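Local coordinates for protein N-terminal acetyltransferase B complex subunit MDM20 (Candida albicans, PDB 5K04) that probably serves as the non-catalytic subunit of the NatB N-terminal acetyltransferase complex, forming an all-helical, TPR-like scaffold around its catalytic partner, at residues A[149-154]-A[187-192]; A[222-227]-A[251-256]; A[390-395]-A[718-723]; A[623-628]-A[680-685]. All coordinates share one frame; numbering follows the deposited sequence.

Contact 1: residues A[149-154]-A[187-192]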
# COMPACT_ATOMS: atom_id res chain seq x y z
N TYR A 149 27.01 -2.33 9.63
CA TYR A 149 27.86 -2.81 8.55
C TYR A 149 27.51 -4.25 8.19
O TYR A 149 27.33 -4.57 7.01
CB TYR A 149 29.31 -2.65 8.99
CG TYR A 149 30.34 -2.86 7.93
CD1 TYR A 149 30.06 -2.59 6.59
CD2 TYR A 149 31.62 -3.33 8.27
CE1 TYR A 149 31.02 -2.77 5.61
CE2 TYR A 149 32.60 -3.51 7.28
CZ TYR A 149 32.29 -3.22 5.95
OH TYR A 149 33.24 -3.40 4.96
N ALA A 150 27.37 -5.11 9.20
CA ALA A 150 27.02 -6.52 9.00
C ALA A 150 25.65 -6.66 8.38
O ALA A 150 25.45 -7.43 7.42
CB ALA A 150 27.06 -7.25 10.34
N PHE A 151 24.67 -5.95 8.92
CA PHE A 151 23.32 -6.00 8.37
C PHE A 151 23.31 -5.52 6.92
O PHE A 151 22.56 -6.06 6.10
CB PHE A 151 22.38 -5.16 9.25
CG PHE A 151 20.94 -5.23 8.83
CD1 PHE A 151 20.23 -6.41 8.98
CD2 PHE A 151 20.31 -4.12 8.29
CE1 PHE A 151 18.89 -6.47 8.58
CE2 PHE A 151 18.99 -4.18 7.91
CZ PHE A 151 18.28 -5.36 8.06
N SER A 152 24.16 -4.54 6.59
CA SER A 152 24.21 -4.01 5.23
C SER A 152 24.69 -5.06 4.24
O SER A 152 24.39 -4.94 3.04
CB SER A 152 25.10 -2.77 5.18
OG SER A 152 26.48 -3.09 5.36
N PHE A 153 25.42 -6.08 4.70
CA PHE A 153 25.85 -7.16 3.80
C PHE A 153 24.69 -8.07 3.44
O PHE A 153 24.60 -8.56 2.31
CB PHE A 153 26.96 -7.98 4.44
CG PHE A 153 28.31 -7.35 4.31
CD1 PHE A 153 28.94 -7.29 3.07
CD2 PHE A 153 28.94 -6.79 5.41
CE1 PHE A 153 30.19 -6.68 2.93
CE2 PHE A 153 30.19 -6.19 5.29
CZ PHE A 153 30.82 -6.14 4.04
N HIS A 154 23.78 -8.29 4.39
CA HIS A 154 22.53 -8.95 4.10
C HIS A 154 21.70 -8.17 3.09
O HIS A 154 21.13 -8.75 2.15
CB HIS A 154 21.72 -9.15 5.38
CG HIS A 154 20.29 -9.45 5.12
ND1 HIS A 154 19.88 -10.62 4.50
CD2 HIS A 154 19.16 -8.74 5.35
CE1 HIS A 154 18.57 -10.62 4.40
NE2 HIS A 154 18.11 -9.49 4.90
N GLU A 187 20.64 -8.94 17.62
CA GLU A 187 21.98 -9.31 17.18
C GLU A 187 22.01 -10.75 16.70
O GLU A 187 22.59 -11.06 15.65
CB GLU A 187 22.99 -9.09 18.32
CG GLU A 187 22.95 -7.72 18.94
CD GLU A 187 23.97 -7.53 20.04
OE1 GLU A 187 24.56 -8.54 20.48
OE2 GLU A 187 24.18 -6.37 20.47
N ILE A 188 21.38 -11.66 17.45
CA ILE A 188 21.30 -13.05 17.03
C ILE A 188 20.61 -13.17 15.68
O ILE A 188 21.07 -13.90 14.79
CB ILE A 188 20.59 -13.88 18.12
CG1 ILE A 188 21.42 -13.91 19.41
CG2 ILE A 188 20.31 -15.29 17.62
CD1 ILE A 188 20.74 -14.60 20.60
N TYR A 189 19.51 -12.42 15.49
CA TYR A 189 18.84 -12.41 14.19
C TYR A 189 19.82 -12.06 13.07
O TYR A 189 19.90 -12.79 12.07
CB TYR A 189 17.66 -11.42 14.23
CG TYR A 189 17.04 -11.13 12.87
CD1 TYR A 189 16.11 -12.01 12.29
CD2 TYR A 189 17.38 -9.97 12.16
CE1 TYR A 189 15.55 -11.75 11.03
CE2 TYR A 189 16.81 -9.69 10.91
CZ TYR A 189 15.91 -10.58 10.35
OH TYR A 189 15.36 -10.31 9.14
N VAL A 190 20.60 -10.98 13.23
CA VAL A 190 21.51 -10.55 12.17
C VAL A 190 22.47 -11.66 11.82
O VAL A 190 22.71 -11.95 10.64
CB VAL A 190 22.28 -9.28 12.60
CG1 VAL A 190 23.32 -8.91 11.52
CG2 VAL A 190 21.33 -8.12 12.79
N TYR A 191 23.04 -12.30 12.85
CA TYR A 191 23.97 -13.41 12.65
C TYR A 191 23.34 -14.50 11.78
O TYR A 191 23.97 -14.99 10.84
CB TYR A 191 24.40 -13.95 14.03
CG TYR A 191 25.54 -14.93 14.00
CD1 TYR A 191 26.60 -14.77 13.14
CD2 TYR A 191 25.55 -16.03 14.85
CE1 TYR A 191 27.64 -15.68 13.10
CE2 TYR A 191 26.60 -16.95 14.82
CZ TYR A 191 27.64 -16.77 13.95
OH TYR A 191 28.68 -17.68 13.92
N THR A 192 22.07 -14.87 12.07
CA THR A 192 21.41 -15.94 11.32
C THR A 192 21.27 -15.61 9.84
O THR A 192 21.09 -16.53 9.03
CB THR A 192 20.02 -16.24 11.87
OG1 THR A 192 19.19 -15.09 11.68
CG2 THR A 192 20.08 -16.60 13.35
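Val-190 faces Ala-150 and Phe-151 in a helix-on-helix contact of an alpha-helical solenoid, a build consistent with the TPR clan to which the family belongs. Helices 143-157 and 185-192 run in broadly the same direction, 41° apart, because helix 162-177 lies between them in the chain and brings the polypeptide back. Their short segments come within 9.8 Å axis to axis, and at the register point the CA atoms of Phe-151 and Val-190 are 6.2 Å apart.

Val-190 divides its two methyl groups between its partners. CG1 stands anti to the backbone nitrogen, where it meets Ala-150 CB at 4.3 Å and comes 4.2 Å from the backbone N of Phe-151. The other branch, CG2, approaches the Phe-151 ring obliquely and lies 4.3 Å from CD1. Phe-151 and Tyr-189 likewise hold CG anti to the backbone nitrogen (chi1 -175° and 169°), which turns the two rings toward each other: Phe-151 CE1 comes to the edge of the Tyr-189 ring, 4.5 Å from Tyr-189 CE2. These separations describe a loose apolar contact, with no hydrogen bond across it.

Met-176 of the intervening helix touches both Ala-150 and Val-190. From farther along the chain, helix 489-503 covers the aromatic side: Phe-489 meets the Phe-151 ring, and one turn after Ala-150 the His-154 NE2 atom is hydrogen-bonded to Glu-493 OE1.

Contact 2: residues A[222-227]-A[251-256]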
# COMPACT_ATOMS: atom_id res chain seq x y z
N ALA A 222 14.48 -24.27 10.70
CA ALA A 222 15.80 -24.86 10.53
C ALA A 222 15.78 -26.35 10.86
O ALA A 222 16.21 -27.18 10.04
CB ALA A 222 16.81 -24.12 11.39
N MET A 223 15.25 -26.71 12.04
CA MET A 223 15.15 -28.12 12.42
C MET A 223 14.42 -28.94 11.38
O MET A 223 14.82 -30.07 11.06
CB MET A 223 14.42 -28.26 13.75
CG MET A 223 15.18 -27.74 14.94
SD MET A 223 13.97 -27.21 16.11
CE MET A 223 14.70 -28.12 17.34
N LYS A 224 13.33 -28.40 10.85
CA LYS A 224 12.59 -29.12 9.82
C LYS A 224 13.46 -29.34 8.59
O LYS A 224 13.54 -30.45 8.06
CB LYS A 224 11.32 -28.35 9.46
CG LYS A 224 10.39 -29.09 8.52
CD LYS A 224 9.41 -28.10 7.92
CE LYS A 224 8.45 -28.75 6.95
NZ LYS A 224 7.59 -27.69 6.35
N GLU A 225 14.16 -28.28 8.14
CA GLU A 225 15.03 -28.39 6.98
C GLU A 225 16.20 -29.34 7.23
O GLU A 225 16.64 -30.04 6.31
CB GLU A 225 15.55 -27.00 6.58
CG GLU A 225 14.75 -26.36 5.43
CD GLU A 225 14.88 -24.84 5.38
OE1 GLU A 225 16.01 -24.32 5.50
OE2 GLU A 225 13.83 -24.16 5.23
N ASN A 226 16.71 -29.39 8.46
CA ASN A 226 17.79 -30.32 8.79
C ASN A 226 17.29 -31.73 9.07
O ASN A 226 18.11 -32.62 9.31
CB ASN A 226 18.57 -29.81 10.00
CG ASN A 226 19.09 -28.39 9.83
OD1 ASN A 226 19.27 -27.90 8.71
ND2 ASN A 226 19.32 -27.71 10.97
N ALA A 227 15.97 -31.96 9.04
CA ALA A 227 15.37 -33.24 9.41
C ALA A 227 15.69 -33.60 10.85
O ALA A 227 15.89 -34.78 11.19
CB ALA A 227 15.80 -34.37 8.46
N TRP A 251 1.49 -26.82 15.40
CA TRP A 251 0.83 -28.12 15.53
C TRP A 251 1.20 -29.03 14.37
O TRP A 251 1.45 -30.23 14.57
CB TRP A 251 -0.69 -27.95 15.59
CG TRP A 251 -1.29 -27.58 16.95
CD1 TRP A 251 -1.89 -26.39 17.28
CD2 TRP A 251 -1.38 -28.41 18.12
NE1 TRP A 251 -2.34 -26.43 18.58
CE2 TRP A 251 -2.03 -27.65 19.11
CE3 TRP A 251 -0.95 -29.70 18.42
CZ2 TRP A 251 -2.27 -28.16 20.39
CZ3 TRP A 251 -1.19 -30.20 19.68
CH2 TRP A 251 -1.85 -29.43 20.65
N LYS A 252 1.23 -28.48 13.16
CA LYS A 252 1.53 -29.29 11.99
C LYS A 252 2.95 -29.84 12.05
O LYS A 252 3.18 -31.02 11.75
CB LYS A 252 1.32 -28.47 10.72
CG LYS A 252 -0.15 -28.12 10.45
CD LYS A 252 -0.29 -26.93 9.48
CE LYS A 252 0.10 -27.30 8.06
NZ LYS A 252 -0.01 -26.13 7.16
N LEU A 253 3.91 -29.00 12.45
CA LEU A 253 5.27 -29.47 12.65
C LEU A 253 5.32 -30.56 13.72
O LEU A 253 6.10 -31.52 13.60
CB LEU A 253 6.18 -28.30 13.02
CG LEU A 253 6.43 -27.23 11.94
CD1 LEU A 253 7.45 -26.21 12.43
CD2 LEU A 253 6.90 -27.80 10.63
N TRP A 254 4.47 -30.46 14.74
CA TRP A 254 4.47 -31.44 15.83
C TRP A 254 4.01 -32.81 15.36
O TRP A 254 4.57 -33.83 15.79
CB TRP A 254 3.59 -30.95 16.98
CG TRP A 254 3.51 -31.89 18.13
CD1 TRP A 254 4.45 -32.09 19.12
CD2 TRP A 254 2.42 -32.76 18.45
NE1 TRP A 254 4.01 -33.04 20.01
CE2 TRP A 254 2.77 -33.47 19.62
CE3 TRP A 254 1.18 -33.02 17.85
CZ2 TRP A 254 1.92 -34.40 20.20
CZ3 TRP A 254 0.35 -33.97 18.41
CH2 TRP A 254 0.72 -34.64 19.59
N ILE A 255 2.98 -32.88 14.50
CA ILE A 255 2.53 -34.18 14.01
C ILE A 255 3.47 -34.69 12.92
O ILE A 255 3.71 -35.90 12.80
CB ILE A 255 1.08 -34.14 13.49
CG1 ILE A 255 0.93 -33.22 12.28
CG2 ILE A 255 0.11 -33.78 14.62
CD1 ILE A 255 -0.38 -33.35 11.55
N LEU A 256 4.01 -33.78 12.11
CA LEU A 256 5.00 -34.16 11.12
C LEU A 256 6.19 -34.83 11.79
O LEU A 256 6.51 -35.99 11.53
CB LEU A 256 5.44 -32.94 10.31
CG LEU A 256 6.57 -33.23 9.32
CD1 LEU A 256 6.14 -34.31 8.35
CD2 LEU A 256 6.98 -31.99 8.58
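The amide nitrogen ND2 of Asn-226, two residues beyond the Lys-224 that meets Leu-253 and Leu-256, is gripped by both Ser-197 O and Glu-201 OE1. These bonds tie the end of helix 213-225 to helix 197-204. That end is finished by a Schellman motif, in which Ala-227 takes positive phi and its N bonds back to Lys-224 O at 3.0 Å. Just before it, Asn-226 N makes an ordinary helical bond to Ala-222 O at 2.8 Å.

The contact itself is made by the aliphatic part of a lysine. Lys-224 leaves its helix with CG anti to the backbone nitrogen (chi1 -173°) and then stays extended, so its methylenes form a straight rod crossing both leucine side chains at about a right angle. Lys-224 CD meets Leu-253 CD2 at 3.7 Å, and the next carbon, Lys-224 CE, lies 3.9 Å from Leu-256 CD2. This is a small surface contact, with 109 Å² buried in all and no polar bond across it.

It joins helices 213-225 and 248-260 in a helical-repeat array consistent with the TPR clan. Helix 229-242 lies between them in the chain and packs against both, through Ala-231 on Met-223 and through Thr-236 and Leu-240 on Trp-254. Away from Lys-224, helix 248-260 uses Trp-251 and Ile-255 to rest on helix 277-289.

Contact 3: residues A[390-395]-A[718-723]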
# COMPACT_ATOMS: atom_id res chain seq x y z
N ASN A 390 -27.96 -3.88 -16.36
CA ASN A 390 -27.62 -4.79 -15.28
C ASN A 390 -26.82 -4.07 -14.20
O ASN A 390 -27.01 -4.31 -13.00
CB ASN A 390 -26.84 -5.98 -15.83
CG ASN A 390 -26.24 -6.85 -14.74
OD1 ASN A 390 -25.15 -6.57 -14.24
ND2 ASN A 390 -26.93 -7.92 -14.39
N THR A 391 -25.93 -3.17 -14.62
CA THR A 391 -25.11 -2.41 -13.68
C THR A 391 -25.98 -1.50 -12.81
O THR A 391 -25.79 -1.42 -11.59
CB THR A 391 -24.09 -1.60 -14.48
OG1 THR A 391 -23.16 -2.52 -15.08
CG2 THR A 391 -23.36 -0.59 -13.61
N ILE A 392 -26.96 -0.84 -13.42
CA ILE A 392 -27.85 0.04 -12.68
C ILE A 392 -28.74 -0.76 -11.75
O ILE A 392 -28.96 -0.38 -10.59
CB ILE A 392 -28.67 0.89 -13.67
CG1 ILE A 392 -27.77 1.93 -14.36
CG2 ILE A 392 -29.84 1.56 -12.97
CD1 ILE A 392 -28.48 2.72 -15.46
N LYS A 393 -29.28 -1.88 -12.23
CA LYS A 393 -30.09 -2.74 -11.38
C LYS A 393 -29.32 -3.13 -10.12
O LYS A 393 -29.82 -3.02 -9.00
CB LYS A 393 -30.56 -3.98 -12.15
CG LYS A 393 -31.23 -5.04 -11.26
CD LYS A 393 -31.55 -6.34 -11.99
CE LYS A 393 -30.33 -7.21 -12.15
NZ LYS A 393 -30.63 -8.50 -12.78
N ASN A 394 -28.07 -3.56 -10.30
CA ASN A 394 -27.29 -4.03 -9.17
C ASN A 394 -26.78 -2.88 -8.30
O ASN A 394 -26.57 -3.08 -7.10
CB ASN A 394 -26.17 -4.94 -9.66
CG ASN A 394 -26.70 -6.35 -9.99
OD1 ASN A 394 -27.26 -7.02 -9.14
ND2 ASN A 394 -26.55 -6.76 -11.24
N ILE A 395 -26.61 -1.68 -8.87
CA ILE A 395 -26.41 -0.49 -8.04
C ILE A 395 -27.59 -0.31 -7.07
O ILE A 395 -27.40 -0.01 -5.88
CB ILE A 395 -26.23 0.76 -8.92
CG1 ILE A 395 -24.82 0.82 -9.51
CG2 ILE A 395 -26.55 2.02 -8.13
CD1 ILE A 395 -24.61 1.94 -10.52
N MET A 718 -35.37 1.48 -19.99
CA MET A 718 -34.96 0.22 -19.40
C MET A 718 -36.03 -0.30 -18.45
O MET A 718 -36.53 0.44 -17.60
CB MET A 718 -33.62 0.38 -18.68
CG MET A 718 -32.47 0.61 -19.64
SD MET A 718 -30.82 0.76 -18.95
CE MET A 718 -31.33 1.30 -17.38
N ASP A 719 -36.38 -1.57 -18.61
CA ASP A 719 -37.28 -2.24 -17.69
C ASP A 719 -36.49 -2.94 -16.59
O ASP A 719 -35.32 -3.29 -16.75
CB ASP A 719 -38.16 -3.25 -18.43
CG ASP A 719 -39.09 -2.58 -19.43
OD1 ASP A 719 -40.08 -1.94 -19.01
OD2 ASP A 719 -38.81 -2.67 -20.65
N PHE A 720 -37.15 -3.15 -15.47
CA PHE A 720 -36.49 -3.66 -14.28
C PHE A 720 -37.40 -4.67 -13.59
O PHE A 720 -38.53 -4.32 -13.21
CB PHE A 720 -36.14 -2.53 -13.32
CG PHE A 720 -34.97 -1.73 -13.76
CD1 PHE A 720 -33.68 -2.22 -13.61
CD2 PHE A 720 -35.15 -0.47 -14.33
CE1 PHE A 720 -32.60 -1.48 -14.01
CE2 PHE A 720 -34.06 0.28 -14.73
CZ PHE A 720 -32.78 -0.22 -14.57
N GLU A 721 -36.91 -5.90 -13.44
CA GLU A 721 -37.55 -6.94 -12.65
C GLU A 721 -36.56 -7.30 -11.55
O GLU A 721 -35.90 -8.35 -11.62
CB GLU A 721 -37.92 -8.16 -13.50
CG GLU A 721 -39.03 -7.88 -14.50
CD GLU A 721 -39.48 -9.13 -15.23
OE1 GLU A 721 -40.35 -9.86 -14.69
OE2 GLU A 721 -38.95 -9.40 -16.34
N PRO A 722 -36.44 -6.45 -10.53
CA PRO A 722 -35.47 -6.74 -9.47
C PRO A 722 -35.89 -7.95 -8.70
O PRO A 722 -37.07 -8.31 -8.61
CB PRO A 722 -35.53 -5.46 -8.59
CG PRO A 722 -36.46 -4.51 -9.29
CD PRO A 722 -37.32 -5.33 -10.19
N PRO A 723 -34.92 -8.68 -8.08
CA PRO A 723 -35.25 -9.89 -7.33
C PRO A 723 -35.85 -9.64 -5.95
O PRO A 723 -36.39 -10.58 -5.35
CB PRO A 723 -33.89 -10.60 -7.21
CG PRO A 723 -32.90 -9.48 -7.24
CD PRO A 723 -33.47 -8.43 -8.17
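An apolar, partly buried contact joins a helix to an irregular loop here, with Met-718 and Phe-720 lying against Ile-392 and Lys-393. The helix is 388-404; the loop follows helix 707-717 and leads to helix 729-747, so the contact brings a loop near the C-terminal end of the chain back onto a helix more than 300 residues earlier. The two sides bury 240 Å² between them.

Ile-392 has a separate carbon for each partner. Its CG2, anti to the backbone nitrogen, meets Phe-720 CZ at 3.8 Å in an oblique approach to the ring. The CD1 end of its other branch continues outward to Met-718 CE, 3.7 Å away. Met-718 presents that terminal methyl by bending at its last torsion (chi3 -25°), and its side chain crosses the isoleucine at about a right angle.

Phe-720 holds the middle. Lys-393 CB lies at the edge of its ring, near the plane and 3.7 Å from CE1, and the same CE1 is 3.8 Å from Lys-393 N. The ring thus borders both backbone and side chain of the lysine. Beyond CB, the lysine departs with a bend at chi3 (79°), which takes its NZ to a salt bridge with Asp-383. Gln-389, one turn earlier on the helix, touches both Met-718 and Phe-720.

With no hydrogen bond across the segments, the loop is held here by shape and hydrophobic burial, while the lysine's charge is probably balanced by the salt bridge to Asp-383.

Contact 4: residues A[623-628]-A[680-685]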
# COMPACT_ATOMS: atom_id res chain seq x y z
N ILE A 623 6.11 20.36 -32.17
CA ILE A 623 5.98 21.60 -32.93
C ILE A 623 6.20 22.82 -32.05
O ILE A 623 6.72 23.84 -32.52
CB ILE A 623 4.59 21.60 -33.58
CG1 ILE A 623 4.59 20.82 -34.88
CG2 ILE A 623 4.05 22.97 -33.75
CD1 ILE A 623 3.19 20.44 -35.25
N THR A 624 5.84 22.75 -30.78
CA THR A 624 5.96 23.88 -29.87
C THR A 624 7.22 23.86 -29.01
O THR A 624 7.69 24.93 -28.62
CB THR A 624 4.75 23.94 -28.94
OG1 THR A 624 4.62 22.68 -28.25
CG2 THR A 624 3.49 24.21 -29.75
N LYS A 625 7.80 22.69 -28.74
CA LYS A 625 8.86 22.59 -27.74
C LYS A 625 10.18 22.08 -28.32
O LYS A 625 11.12 21.82 -27.55
CB LYS A 625 8.41 21.67 -26.59
CG LYS A 625 7.06 22.05 -25.96
CD LYS A 625 7.15 23.38 -25.24
CE LYS A 625 8.27 23.36 -24.21
NZ LYS A 625 8.31 24.61 -23.42
N THR A 626 10.28 21.92 -29.63
CA THR A 626 11.53 21.54 -30.27
C THR A 626 11.77 22.41 -31.48
O THR A 626 10.87 23.07 -32.00
CB THR A 626 11.56 20.06 -30.70
OG1 THR A 626 10.65 19.84 -31.79
CG2 THR A 626 11.19 19.17 -29.53
N LYS A 627 13.02 22.41 -31.92
CA LYS A 627 13.45 23.13 -33.10
C LYS A 627 13.35 22.18 -34.28
O LYS A 627 14.03 21.15 -34.31
CB LYS A 627 14.87 23.65 -32.90
CG LYS A 627 15.26 24.84 -33.75
CD LYS A 627 16.53 25.47 -33.20
CE LYS A 627 17.16 26.44 -34.19
NZ LYS A 627 17.81 25.74 -35.33
N LEU A 628 12.48 22.51 -35.23
CA LEU A 628 12.26 21.69 -36.41
C LEU A 628 12.49 22.53 -37.66
O LEU A 628 12.27 23.74 -37.66
CB LEU A 628 10.84 21.10 -36.45
CG LEU A 628 10.40 20.23 -35.27
CD1 LEU A 628 8.87 20.05 -35.27
CD2 LEU A 628 11.12 18.88 -35.29
N ALA A 680 -0.32 27.77 -27.26
CA ALA A 680 -0.54 28.87 -28.20
C ALA A 680 -0.09 30.21 -27.62
O ALA A 680 0.44 31.06 -28.34
CB ALA A 680 -2.00 28.93 -28.60
N LYS A 681 -0.30 30.41 -26.32
CA LYS A 681 0.20 31.60 -25.64
C LYS A 681 1.73 31.58 -25.55
O LYS A 681 2.40 32.49 -26.04
CB LYS A 681 -0.40 31.70 -24.24
CG LYS A 681 -1.92 31.76 -24.17
CD LYS A 681 -2.39 31.63 -22.72
CE LYS A 681 -3.89 31.36 -22.60
NZ LYS A 681 -4.26 30.91 -21.22
N ARG A 682 2.28 30.54 -24.91
CA ARG A 682 3.72 30.48 -24.66
C ARG A 682 4.54 30.42 -25.95
O ARG A 682 5.69 30.86 -25.96
CB ARG A 682 4.06 29.26 -23.79
CG ARG A 682 3.89 29.47 -22.30
CD ARG A 682 4.10 28.14 -21.55
NE ARG A 682 5.46 27.59 -21.68
CZ ARG A 682 6.31 27.47 -20.66
NH1 ARG A 682 5.94 27.87 -19.45
NH2 ARG A 682 7.53 26.96 -20.85
N HIS A 683 3.97 29.87 -27.02
CA HIS A 683 4.70 29.69 -28.28
C HIS A 683 3.82 30.09 -29.46
O HIS A 683 3.37 29.24 -30.25
CB HIS A 683 5.20 28.24 -28.40
CG HIS A 683 6.04 27.80 -27.24
ND1 HIS A 683 5.54 27.02 -26.22
CD2 HIS A 683 7.33 28.05 -26.92
CE1 HIS A 683 6.49 26.80 -25.33
NE2 HIS A 683 7.59 27.41 -25.73
N PRO A 684 3.60 31.39 -29.65
CA PRO A 684 2.65 31.85 -30.66
C PRO A 684 3.17 31.61 -32.06
O PRO A 684 4.31 31.94 -32.39
CB PRO A 684 2.52 33.36 -30.38
CG PRO A 684 3.30 33.62 -29.13
CD PRO A 684 4.30 32.51 -29.00
N SER A 685 2.30 31.05 -32.90
CA SER A 685 2.58 30.84 -34.31
C SER A 685 1.26 30.89 -35.06
O SER A 685 0.19 30.76 -34.47
CB SER A 685 3.27 29.50 -34.55
OG SER A 685 2.41 28.44 -34.18
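Two successive bends, at chi2 (-67°) and chi3 (-55°), curl the Lys-625 chain across to the His-683 ring, which its CD and NZ both meet. His-683 turns its imidazole toward them, CG anti to the carbonyl carbon (chi1 -55°). Lys-625 NZ sits at the ring edge, 3.4 Å from His-683 CE1, and Lys-625 CD is 3.5 Å from that carbon. One face of the imidazole is covered by a carbonyl: Thr-624 O stands 3.5 Å above the His-683 plane, over the ring centre. His-683 ND1, buried by the contact, has no polar partner in the model.

Lys-625 NZ also comes 3.6 Å from Arg-682 NH2, at the edge of the guanidinium and near its plane. Other partners probably ease this meeting of like charges, since the lysine is hydrogen-bonded to Glu-586 O and Val-584 O and the arginine pairs with Asp-587.

The segments close helices 608-625 and 661-682, placing two helix ends side by side. Helix 571-584 and the loop after it supply the partners of Lys-625 and Arg-682, whereas helix 686-695, capped by Ser-685, packs its Met-688 on Thr-624.

In the fold
The four contacts are spread over an all-helical chain. Contacts 1 and 2 are the closest pair, their centres about 25 Å apart, and come in series along the chain; helix 197-204, which follows contact 1 directly, packs against the first segment of contact 2. The centres of contacts 1 and 3 are about 60 Å apart, on opposite sides of the chain's centre, and those of contacts 2 and 4 about 70 Å. Contact 4 is nested inside the loop that contact 3 closes, their centres about 51 Å apart. Local helix-to-helix joints thus build the solenoid, and one long-range closure returns to helix 388-404, midway along the sequence, consistent with a non-catalytic, probably scaffolding, subunit.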